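Local atomic coordinates of chitinase (Thermococcus chitonophagus, PDB entry 5XSW), a protein that probably hydrolyses chitin as an endochitinase, this fragment of the longer protein including a helical domain that holds a bound glycan. Residues E197-N202 / S292-A297; S254-Q259 / L300-E305; N316-L321 / P325-E330; D400-F405 / Y451-I456. One frame throughout, in Å; residues are numbered along the deposited sequence.

Contact 1 (E197-N202 / S292-A297); sequences EWFKVN and SPIVAA
With chi1 at -60°, Phe199 carries its ring beside its own backbone N and reaches the helix of residues 292-297, where it meets Ile294 and Ala297. Ile294 sets CG2 anti to its N, and that methyl comes up to the edge of the phenyl ring, near its plane, CE2 to CG2 4.4 Å. Ala297 approaches the same ring obliquely. Its CB is 4.3 Å from Phe199 CD2 and 4.2 Å from Val201 CG2, so one methyl sits against both a ring and a branched chain. Between these two residues the chain turns: helix 186-199 ends, and Lys200 takes a positive phi of 69°. The turn brings Val201 back to the same partner. Lys200 points its own chain back along the helix end, and NZ bonds to Glu197 O at 2.9 Å.

Residues 197-202 link the end of helix 186-199 to the start of helix 203-214. Asn202 is the N-cap of the second helix, with OD1 accepting from the N of Asn204. That helix carries Lys212, Glu213 and Asn214 of the glycan pocket. The other side of the contact is the long helix 288-311, kinked at Pro293, whose ring nitrogen has no hydrogen to give to the turn before.

Phe199 is also held by its neighbour in sequence. Its CZ lies 3.5 Å above the plane of the Trp198 ring, over the centre. Trp198 in turn meets Trp464 edge-to-face and gives its NE1 hydrogen to His468 O.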
# COMPACT_ATOMS: atom_id res chain seq x y z
N GLU A 197 7.53 9.47 -22.44
CA GLU A 197 7.60 8.56 -23.58
C GLU A 197 7.04 7.18 -23.25
O GLU A 197 6.36 6.53 -24.07
CB GLU A 197 9.08 8.48 -24.12
CG GLU A 197 9.21 7.65 -25.45
CD GLU A 197 8.43 8.27 -26.64
OE1 GLU A 197 8.18 9.52 -26.68
OE2 GLU A 197 8.09 7.50 -27.56
N TRP A 198 7.31 6.70 -22.05
CA TRP A 198 6.83 5.39 -21.65
C TRP A 198 5.32 5.40 -21.33
O TRP A 198 4.57 4.58 -21.88
CB TRP A 198 7.63 4.90 -20.41
CG TRP A 198 7.57 3.42 -20.16
CD1 TRP A 198 6.79 2.47 -20.80
CD2 TRP A 198 8.33 2.72 -19.18
NE1 TRP A 198 7.06 1.22 -20.28
CE2 TRP A 198 8.01 1.36 -19.29
CE3 TRP A 198 9.30 3.12 -18.24
CZ2 TRP A 198 8.59 0.39 -18.46
CZ3 TRP A 198 9.88 2.16 -17.46
CH2 TRP A 198 9.51 0.81 -17.56
N PHE A 199 4.85 6.33 -20.48
CA PHE A 199 3.44 6.22 -19.97
C PHE A 199 2.56 7.34 -20.50
O PHE A 199 1.38 7.42 -20.15
CB PHE A 199 3.41 6.18 -18.40
CG PHE A 199 4.19 5.01 -17.84
CD1 PHE A 199 3.68 3.73 -17.98
CD2 PHE A 199 5.43 5.19 -17.21
CE1 PHE A 199 4.43 2.61 -17.53
CE2 PHE A 199 6.14 4.10 -16.73
CZ PHE A 199 5.65 2.81 -16.93
N LYS A 200 3.13 8.19 -21.36
CA LYS A 200 2.41 9.28 -22.07
C LYS A 200 1.98 10.37 -21.12
O LYS A 200 1.04 11.12 -21.41
CB LYS A 200 1.17 8.74 -22.83
CG LYS A 200 1.48 7.41 -23.58
CD LYS A 200 2.74 7.57 -24.50
CE LYS A 200 3.07 6.18 -25.09
NZ LYS A 200 4.29 6.22 -26.02
N VAL A 201 2.68 10.48 -19.99
CA VAL A 201 2.39 11.54 -19.04
C VAL A 201 3.09 12.85 -19.38
O VAL A 201 4.32 12.86 -19.61
CB VAL A 201 2.84 11.11 -17.58
CG1 VAL A 201 2.49 12.22 -16.54
CG2 VAL A 201 2.12 9.77 -17.27
N ASN A 202 2.30 13.92 -19.44
CA ASN A 202 2.72 15.30 -19.69
C ASN A 202 3.72 15.74 -18.62
O ASN A 202 3.38 15.79 -17.44
CB ASN A 202 1.48 16.21 -19.62
CG ASN A 202 1.78 17.69 -19.87
OD1 ASN A 202 2.91 18.10 -20.18
ND2 ASN A 202 0.74 18.50 -19.76
N SER A 292 12.09 8.69 -9.00
CA SER A 292 10.87 9.17 -8.35
C SER A 292 9.80 9.71 -9.36
O SER A 292 8.63 9.44 -9.18
CB SER A 292 11.14 10.23 -7.26
OG SER A 292 11.71 11.46 -7.69
N PRO A 293 10.21 10.44 -10.42
CA PRO A 293 9.14 10.80 -11.37
C PRO A 293 8.55 9.59 -12.12
O PRO A 293 7.36 9.59 -12.43
CB PRO A 293 9.85 11.80 -12.34
CG PRO A 293 11.35 11.44 -12.20
CD PRO A 293 11.46 11.15 -10.70
N ILE A 294 9.33 8.55 -12.34
CA ILE A 294 8.76 7.33 -12.94
C ILE A 294 7.79 6.63 -11.97
O ILE A 294 6.68 6.21 -12.36
CB ILE A 294 9.91 6.40 -13.38
CG1 ILE A 294 10.63 7.09 -14.56
CG2 ILE A 294 9.36 5.02 -13.81
CD1 ILE A 294 12.14 6.66 -14.64
N VAL A 295 8.15 6.57 -10.69
CA VAL A 295 7.22 6.01 -9.68
C VAL A 295 5.91 6.82 -9.63
O VAL A 295 4.86 6.25 -9.62
CB VAL A 295 7.89 5.97 -8.26
CG1 VAL A 295 6.88 5.50 -7.17
CG2 VAL A 295 9.10 5.03 -8.33
N ALA A 296 6.01 8.13 -9.56
CA ALA A 296 4.82 8.96 -9.54
C ALA A 296 3.95 8.72 -10.79
O ALA A 296 2.72 8.59 -10.67
CB ALA A 296 5.18 10.47 -9.44
N ALA A 297 4.59 8.64 -11.96
CA ALA A 297 3.87 8.34 -13.23
C ALA A 297 3.16 6.98 -13.17
O ALA A 297 2.04 6.85 -13.57
CB ALA A 297 4.86 8.38 -14.39

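Contact 2 (S254-Q259 / L300-E305); sequences SGNFNQ and LTMERE. With PO4 (phosphate ion), chain M; PO4 (phosphate ion), chain E.
Met302 CE overlaps the amide end of Gln259, 3.6 Å from NE2, and lies 3.8 Å from Asn256 ND2. The methionine chain bends at chi2 (-85°) and again at chi3, which curls the methyl back toward helix 254-263. The same methyl borders a phosphate ion, so two amide groups and the methionine methyl meet around one anion. Asn256 ND2 bonds to its O1 at 3.1 Å, close to straight at 160°. Gln259 arrives on an extended chain, and NE2 bonds to O2 at 2.6 Å. The other ends of the amides are also held: Asn256 OD1 pairs with Ser299 OG, and Gln259 OE1 with Ser254 OG of the second subunit. With Gln259 cut back to an alanine, phosphate O2 is likely to lose its amide donor, that serine one of its partners, and Met302 CE its contact with NE2.

A second phosphate sits at the start of the helix, where Gly255 N bonds to O1 at 3.0 Å and Ser254 OG is close by. Backbone N-H groups at a helix start would be expected to suit an anion. Asn256 and Gln259 of the second subunit bind that ion too. The two phosphates, probably from the crystallisation liquor, thus form a reciprocal pair across the dimer interface, each taking the helix start of one subunit and the side-chain amides of the other.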
# COMPACT_ATOMS: atom_id res chain seq x y z
N SER A 254 4.65 4.99 1.59
CA SER A 254 5.01 3.62 1.40
C SER A 254 3.84 2.67 1.11
O SER A 254 4.08 1.68 0.43
CB SER A 254 5.84 3.08 2.60
OG SER A 254 5.05 2.94 3.74
N GLY A 255 2.62 2.92 1.60
CA GLY A 255 1.52 2.00 1.31
C GLY A 255 1.23 2.00 -0.22
O GLY A 255 1.13 0.95 -0.86
N ASN A 256 1.10 3.18 -0.80
CA ASN A 256 0.87 3.30 -2.26
C ASN A 256 2.02 2.70 -3.07
O ASN A 256 1.80 1.99 -4.06
CB ASN A 256 0.66 4.77 -2.63
CG ASN A 256 0.38 4.96 -4.15
OD1 ASN A 256 1.29 5.30 -4.88
ND2 ASN A 256 -0.87 4.76 -4.60
N PHE A 257 3.26 2.91 -2.60
CA PHE A 257 4.43 2.28 -3.25
C PHE A 257 4.36 0.78 -3.21
O PHE A 257 4.64 0.07 -4.21
CB PHE A 257 5.75 2.76 -2.55
CG PHE A 257 6.99 2.35 -3.26
CD1 PHE A 257 7.52 3.15 -4.27
CD2 PHE A 257 7.65 1.16 -2.91
CE1 PHE A 257 8.72 2.79 -4.97
CE2 PHE A 257 8.86 0.77 -3.55
CZ PHE A 257 9.40 1.56 -4.60
N ASN A 258 4.04 0.25 -2.03
CA ASN A 258 3.87 -1.19 -1.87
C ASN A 258 2.80 -1.74 -2.84
O ASN A 258 2.95 -2.79 -3.46
CB ASN A 258 3.47 -1.50 -0.40
CG ASN A 258 3.27 -3.01 -0.12
OD1 ASN A 258 2.25 -3.61 -0.48
ND2 ASN A 258 4.24 -3.61 0.54
N GLN A 259 1.71 -1.02 -2.94
CA GLN A 259 0.61 -1.47 -3.82
C GLN A 259 1.01 -1.46 -5.33
O GLN A 259 0.74 -2.41 -6.10
CB GLN A 259 -0.60 -0.58 -3.54
CG GLN A 259 -1.80 -0.78 -4.46
CD GLN A 259 -2.88 0.24 -4.12
OE1 GLN A 259 -3.98 -0.13 -3.70
NE2 GLN A 259 -2.53 1.50 -4.21
N LEU A 300 0.05 7.30 -10.88
CA LEU A 300 -1.01 7.96 -11.62
C LEU A 300 -1.61 7.04 -12.67
O LEU A 300 -2.82 6.97 -12.85
CB LEU A 300 -0.48 9.23 -12.26
CG LEU A 300 -0.08 10.32 -11.27
CD1 LEU A 300 0.91 11.28 -11.89
CD2 LEU A 300 -1.32 11.04 -10.79
N THR A 301 -0.74 6.30 -13.33
CA THR A 301 -1.14 5.36 -14.36
C THR A 301 -2.05 4.31 -13.75
O THR A 301 -3.03 3.92 -14.35
CB THR A 301 0.07 4.70 -15.01
OG1 THR A 301 0.79 5.67 -15.77
CG2 THR A 301 -0.35 3.55 -15.91
N MET A 302 -1.73 3.89 -12.54
CA MET A 302 -2.51 2.89 -11.85
C MET A 302 -3.94 3.36 -11.67
O MET A 302 -4.86 2.59 -11.86
CB MET A 302 -1.89 2.57 -10.49
CG MET A 302 -2.74 1.66 -9.62
SD MET A 302 -3.98 2.54 -8.65
CE MET A 302 -2.97 3.22 -7.34
N GLU A 303 -4.14 4.62 -11.32
CA GLU A 303 -5.49 5.12 -11.14
C GLU A 303 -6.27 5.02 -12.44
O GLU A 303 -7.39 4.54 -12.46
CB GLU A 303 -5.46 6.58 -10.70
CG GLU A 303 -4.67 6.88 -9.44
CD GLU A 303 -4.57 8.36 -9.19
OE1 GLU A 303 -5.56 9.06 -9.45
OE2 GLU A 303 -3.52 8.83 -8.74
N ARG A 304 -5.65 5.45 -13.53
CA ARG A 304 -6.28 5.45 -14.84
C ARG A 304 -6.61 4.04 -15.29
O ARG A 304 -7.70 3.79 -15.77
CB ARG A 304 -5.39 6.14 -15.86
CG ARG A 304 -6.06 6.45 -17.18
CD ARG A 304 -5.35 7.57 -17.90
NE ARG A 304 -5.87 7.85 -19.23
CZ ARG A 304 -5.42 7.29 -20.34
NH1 ARG A 304 -4.45 6.40 -20.30
NH2 ARG A 304 -5.95 7.62 -21.51
N GLU A 305 -5.66 3.13 -15.11
CA GLU A 305 -5.84 1.72 -15.43
C GLU A 305 -6.95 1.10 -14.61
O GLU A 305 -7.73 0.25 -15.12
CB GLU A 305 -4.55 0.90 -15.25
CG GLU A 305 -3.38 1.21 -16.29
CD GLU A 305 -3.44 0.35 -17.59
OE1 GLU A 305 -4.36 -0.49 -17.68
OE2 GLU A 305 -2.52 0.46 -18.47
P PO4 M . 1.92 3.99 5.16
O1 PO4 M . 2.74 4.61 4.08
O2 PO4 M . 1.97 4.92 6.34
O3 PO4 M . 2.50 2.69 5.67
O4 PO4 M . 0.55 3.86 4.64
P PO4 E . -4.52 4.23 -3.17
O1 PO4 E . -3.22 4.60 -2.54
O2 PO4 E . -4.42 3.27 -4.33
O3 PO4 E . -5.36 3.66 -2.07
O4 PO4 E . -5.24 5.34 -3.81

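Contact 3 (N316-L321 / P325-E330); sequences NEFLRL and PWAETE
Helix 313-321 ends and helix 327-338 begins after a short turn, with the CA atoms of Leu319 and Glu328 coming within 7.0 Å. Trp326 holds the N-cap position of the second helix. Two pairs of side chains fill the gap. Phe318 sets CG anti to its N (chi1 179°) and extends its ring toward Ala327, whose CB lies 3.8 Å from CE2 and 3.9 Å from CZ. The methyl comes in obliquely at this corner of the ring. Beside this pair, Leu319 crosses the Glu328 chain at an angle. Its CD2 is 3.6 Å from CB, CD and OE1 of the glutamate, so it touches the aliphatic part and the carboxylate together.

Glu328 is stretched out, and its extended chain carries the carboxylate past the leucine to polar partners. OE1 bonds to Tyr154 OH. OE2 takes a bond from Tyr315 OH and a salt bridge from Arg304 NE. A glutamine in its place is likely to leave Arg304 NE without its charge partner here. The buried carboxylate is thus paired on both oxygens, under an apolar lid from Leu319. Phe318 also meets Phe349 and helix 353-357. The two consecutive helices form a corner, in which the Phe318-Ala327 contact lies next to a buried carboxylate bound to an arginine and two tyrosines.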
# COMPACT_ATOMS: atom_id res chain seq x y z
N ASN A 316 -13.91 6.13 -22.10
CA ASN A 316 -13.75 6.98 -23.30
C ASN A 316 -15.04 7.78 -23.66
O ASN A 316 -14.99 8.90 -24.15
CB ASN A 316 -13.31 6.11 -24.50
CG ASN A 316 -11.89 5.57 -24.31
OD1 ASN A 316 -11.12 6.17 -23.58
ND2 ASN A 316 -11.57 4.44 -24.93
N GLU A 317 -16.18 7.20 -23.32
CA GLU A 317 -17.45 7.90 -23.53
C GLU A 317 -17.50 9.13 -22.64
O GLU A 317 -17.83 10.22 -23.08
CB GLU A 317 -18.62 6.94 -23.27
CG GLU A 317 -19.97 7.58 -23.45
CD GLU A 317 -21.12 6.69 -22.97
OE1 GLU A 317 -20.84 5.59 -22.43
OE2 GLU A 317 -22.31 7.09 -23.13
N PHE A 318 -17.05 8.99 -21.38
CA PHE A 318 -16.94 10.16 -20.51
C PHE A 318 -15.97 11.21 -21.05
O PHE A 318 -16.25 12.41 -20.95
CB PHE A 318 -16.50 9.71 -19.08
CG PHE A 318 -16.32 10.84 -18.12
CD1 PHE A 318 -17.42 11.39 -17.49
CD2 PHE A 318 -15.08 11.37 -17.90
CE1 PHE A 318 -17.28 12.44 -16.65
CE2 PHE A 318 -14.91 12.44 -17.02
CZ PHE A 318 -16.00 12.97 -16.40
N LEU A 319 -14.81 10.79 -21.57
CA LEU A 319 -13.84 11.75 -22.11
C LEU A 319 -14.47 12.54 -23.31
O LEU A 319 -14.27 13.74 -23.49
CB LEU A 319 -12.57 11.04 -22.60
CG LEU A 319 -11.61 10.27 -21.64
CD1 LEU A 319 -10.50 9.52 -22.39
CD2 LEU A 319 -10.99 11.24 -20.64
N ARG A 320 -15.22 11.83 -24.12
CA ARG A 320 -15.91 12.44 -25.30
C ARG A 320 -16.97 13.45 -24.83
O ARG A 320 -17.03 14.56 -25.33
CB ARG A 320 -16.46 11.28 -26.15
CG ARG A 320 -17.26 11.54 -27.41
CD ARG A 320 -17.32 10.23 -28.28
NE ARG A 320 -18.11 9.14 -27.69
CZ ARG A 320 -17.63 7.94 -27.28
NH1 ARG A 320 -18.48 7.05 -26.77
NH2 ARG A 320 -16.33 7.62 -27.36
N LEU A 321 -17.74 13.13 -23.80
CA LEU A 321 -18.93 13.93 -23.46
C LEU A 321 -18.80 14.99 -22.41
O LEU A 321 -19.61 15.92 -22.40
CB LEU A 321 -20.08 13.01 -23.00
CG LEU A 321 -20.56 11.92 -23.97
CD1 LEU A 321 -21.53 10.96 -23.30
CD2 LEU A 321 -21.24 12.56 -25.15
N PRO A 325 -13.21 20.34 -19.99
CA PRO A 325 -12.15 19.69 -20.76
C PRO A 325 -10.97 19.16 -19.84
O PRO A 325 -10.15 18.38 -20.28
CB PRO A 325 -11.68 20.81 -21.69
CG PRO A 325 -11.92 22.05 -20.92
CD PRO A 325 -13.22 21.80 -20.17
N TRP A 326 -10.94 19.57 -18.59
CA TRP A 326 -9.87 19.13 -17.67
C TRP A 326 -10.42 18.03 -16.73
O TRP A 326 -9.75 17.65 -15.75
CB TRP A 326 -9.34 20.33 -16.89
CG TRP A 326 -8.41 21.22 -17.66
CD1 TRP A 326 -8.76 22.25 -18.50
CD2 TRP A 326 -6.98 21.16 -17.67
NE1 TRP A 326 -7.63 22.82 -19.04
CE2 TRP A 326 -6.53 22.18 -18.54
CE3 TRP A 326 -6.05 20.34 -17.04
CZ2 TRP A 326 -5.17 22.41 -18.79
CZ3 TRP A 326 -4.70 20.57 -17.28
CH2 TRP A 326 -4.27 21.59 -18.15
N ALA A 327 -11.63 17.52 -17.03
CA ALA A 327 -12.28 16.54 -16.16
C ALA A 327 -11.37 15.32 -15.81
O ALA A 327 -11.26 14.99 -14.65
CB ALA A 327 -13.57 16.03 -16.77
N GLU A 328 -10.77 14.65 -16.80
CA GLU A 328 -9.96 13.49 -16.54
C GLU A 328 -8.79 13.84 -15.57
O GLU A 328 -8.50 13.11 -14.58
CB GLU A 328 -9.40 12.91 -17.83
CG GLU A 328 -8.44 11.73 -17.55
CD GLU A 328 -7.90 11.04 -18.80
OE1 GLU A 328 -7.56 11.77 -19.77
OE2 GLU A 328 -7.78 9.81 -18.78
N THR A 329 -8.13 14.93 -15.88
CA THR A 329 -6.96 15.39 -15.08
C THR A 329 -7.39 15.71 -13.64
O THR A 329 -6.68 15.41 -12.69
CB THR A 329 -6.27 16.62 -15.76
OG1 THR A 329 -5.77 16.19 -17.05
CG2 THR A 329 -5.09 17.09 -14.89
N GLU A 330 -8.54 16.34 -13.48
CA GLU A 330 -9.06 16.61 -12.15
C GLU A 330 -9.32 15.30 -11.33
O GLU A 330 -8.97 15.23 -10.15
CB GLU A 330 -10.41 17.40 -12.25
CG GLU A 330 -10.15 18.84 -12.74
CD GLU A 330 -11.45 19.49 -13.19
OE1 GLU A 330 -12.47 19.27 -12.53
OE2 GLU A 330 -11.44 20.21 -14.19

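Contact 4 (D400-F405 / Y451-I456); sequences DDIEYF and YDFLTI
Phe453 is the main bump, and its ring fills the hollow between Ile402 and Phe405. The helix axes stay 12.9 Å apart and are inclined at 39°, so large side chains must span the distance. Phe453 does so with CG anti to its N (chi1 -167°), which thrusts the ring across the gap. Its CZ then stands 3.8 Å from Phe405 CE2, over the face of that ring and offset toward the rim. The pair is a T-shaped stack: centroids are 5.5 Å apart and the planes meet at 84°.

Ile402 closes the other side of the hollow. Its CD1 reaches the edge of Phe453, 3.7 Å from CE1, with the two side chains running past each other in opposite directions. The second branch of Ile402 has separate work. CG2 meets CG2 of Ile456 at 4.3 Å, methyl against methyl, one turn further along helix 449-461. Met190 touches both phenyl rings from helix 186-199, and Ala193 also lies on Phe453. Val431 and Ile447 cover the two isoleucines. The contact therefore sits within a bundle of helices.

Two aspartates on these turns have partners outside: Asp401 pairs with Lys186, and Asp452 with Tyr139 and Trp442. What joins the two segments is carbon alone, so fit of shape, dispersion and the edge-to-face attraction of the rings should carry the contact.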
# COMPACT_ATOMS: atom_id res chain seq x y z
N ASP A 400 28.44 10.48 -20.64
CA ASP A 400 28.41 10.03 -19.25
C ASP A 400 26.99 10.20 -18.61
O ASP A 400 26.55 9.34 -17.88
CB ASP A 400 29.43 10.82 -18.42
CG ASP A 400 30.88 10.31 -18.63
OD1 ASP A 400 31.08 9.24 -19.23
OD2 ASP A 400 31.81 10.94 -18.13
N ASP A 401 26.33 11.32 -18.90
CA ASP A 401 24.93 11.54 -18.44
C ASP A 401 23.98 10.44 -18.91
O ASP A 401 23.15 9.93 -18.12
CB ASP A 401 24.40 12.87 -18.96
CG ASP A 401 25.11 14.07 -18.37
OD1 ASP A 401 25.71 13.95 -17.27
OD2 ASP A 401 25.05 15.13 -19.00
N ILE A 402 24.07 10.10 -20.20
CA ILE A 402 23.18 9.11 -20.83
C ILE A 402 23.47 7.73 -20.28
O ILE A 402 22.57 6.96 -19.93
CB ILE A 402 23.35 9.09 -22.39
CG1 ILE A 402 23.07 10.47 -22.98
CG2 ILE A 402 22.45 8.05 -23.03
CD1 ILE A 402 21.70 10.99 -22.82
N GLU A 403 24.76 7.42 -20.18
CA GLU A 403 25.17 6.15 -19.65
C GLU A 403 24.67 5.95 -18.22
O GLU A 403 24.24 4.86 -17.82
CB GLU A 403 26.72 6.05 -19.70
CG GLU A 403 27.23 4.86 -18.92
CD GLU A 403 26.94 3.51 -19.59
OE1 GLU A 403 26.85 3.48 -20.84
OE2 GLU A 403 26.79 2.48 -18.87
N TYR A 404 24.84 6.99 -17.42
CA TYR A 404 24.42 6.97 -16.02
C TYR A 404 22.89 6.73 -15.95
O TYR A 404 22.38 5.84 -15.24
CB TYR A 404 24.80 8.31 -15.38
CG TYR A 404 24.16 8.48 -14.01
CD1 TYR A 404 24.40 7.57 -12.98
CD2 TYR A 404 23.29 9.53 -13.78
CE1 TYR A 404 23.78 7.73 -11.73
CE2 TYR A 404 22.68 9.69 -12.55
CZ TYR A 404 22.93 8.80 -11.54
OH TYR A 404 22.26 9.02 -10.34
N PHE A 405 22.17 7.52 -16.72
CA PHE A 405 20.71 7.38 -16.78
C PHE A 405 20.29 5.94 -17.06
O PHE A 405 19.50 5.36 -16.29
CB PHE A 405 20.13 8.32 -17.83
CG PHE A 405 18.63 8.20 -17.94
CD1 PHE A 405 17.80 8.80 -16.99
CD2 PHE A 405 18.05 7.44 -18.96
CE1 PHE A 405 16.41 8.65 -17.06
CE2 PHE A 405 16.65 7.30 -19.03
CZ PHE A 405 15.85 7.92 -18.09
N TYR A 451 15.81 18.80 -27.67
CA TYR A 451 15.70 18.40 -29.09
C TYR A 451 15.98 16.93 -29.34
O TYR A 451 15.41 16.33 -30.25
CB TYR A 451 16.64 19.30 -29.94
CG TYR A 451 16.18 20.74 -29.96
CD1 TYR A 451 15.12 21.15 -30.73
CD2 TYR A 451 16.76 21.66 -29.10
CE1 TYR A 451 14.69 22.47 -30.71
CE2 TYR A 451 16.34 22.98 -29.07
CZ TYR A 451 15.30 23.37 -29.87
OH TYR A 451 14.91 24.69 -29.82
N ASP A 452 16.88 16.34 -28.55
CA ASP A 452 17.36 15.00 -28.85
C ASP A 452 16.89 13.88 -27.91
O ASP A 452 16.97 12.71 -28.27
CB ASP A 452 18.89 14.98 -28.82
CG ASP A 452 19.49 15.91 -29.86
OD1 ASP A 452 19.04 15.84 -31.03
OD2 ASP A 452 20.38 16.68 -29.49
N PHE A 453 16.56 14.19 -26.66
CA PHE A 453 16.46 13.06 -25.74
C PHE A 453 15.28 12.10 -26.03
O PHE A 453 15.39 10.89 -25.79
CB PHE A 453 16.43 13.55 -24.24
CG PHE A 453 16.64 12.41 -23.26
CD1 PHE A 453 17.82 11.71 -23.24
CD2 PHE A 453 15.63 12.04 -22.35
CE1 PHE A 453 18.02 10.61 -22.37
CE2 PHE A 453 15.80 10.98 -21.47
CZ PHE A 453 16.99 10.25 -21.47
N LEU A 454 14.15 12.59 -26.56
CA LEU A 454 13.09 11.64 -26.91
C LEU A 454 13.55 10.64 -27.98
O LEU A 454 13.18 9.46 -27.95
CB LEU A 454 11.83 12.34 -27.43
CG LEU A 454 10.97 13.03 -26.36
CD1 LEU A 454 9.70 13.68 -27.01
CD2 LEU A 454 10.57 11.97 -25.28
N THR A 455 14.39 11.12 -28.90
CA THR A 455 14.88 10.20 -29.97
C THR A 455 15.81 9.14 -29.35
O THR A 455 15.73 7.94 -29.66
CB THR A 455 15.55 11.03 -31.09
OG1 THR A 455 14.54 11.83 -31.73
CG2 THR A 455 16.15 10.07 -32.17
N ILE A 456 16.65 9.56 -28.39
CA ILE A 456 17.49 8.62 -27.65
C ILE A 456 16.65 7.57 -26.93
O ILE A 456 16.91 6.35 -26.98
CB ILE A 456 18.38 9.34 -26.61
CG1 ILE A 456 19.42 10.27 -27.27
CG2 ILE A 456 18.98 8.28 -25.63
CD1 ILE A 456 20.58 9.49 -28.04

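Overall arrangement
Contacts 1 and 2 share helix 288-311 and have centres 12 Å apart. They touch directly, with Val295 CG1 3.8 Å from Phe257 CD1. Contact 2 is tied to contact 3 by the salt bridge between Arg304 NE and Glu328 OE2, 2.8 Å long. Contact 1 also touches contact 4, where Glu197 packs on Leu454, and the Glu197 carboxylate pairs with Arg458. Contacts 3 and 4 lie on opposite sides of the chain's centre, about 34 Å apart between centres. The Asn256 side chain of contact 2 is about 11 Å from a bound NAG. Contact 1 leads into helix 203-214, which carries glycan-pocket residues. Contact 2 also faces the second subunit.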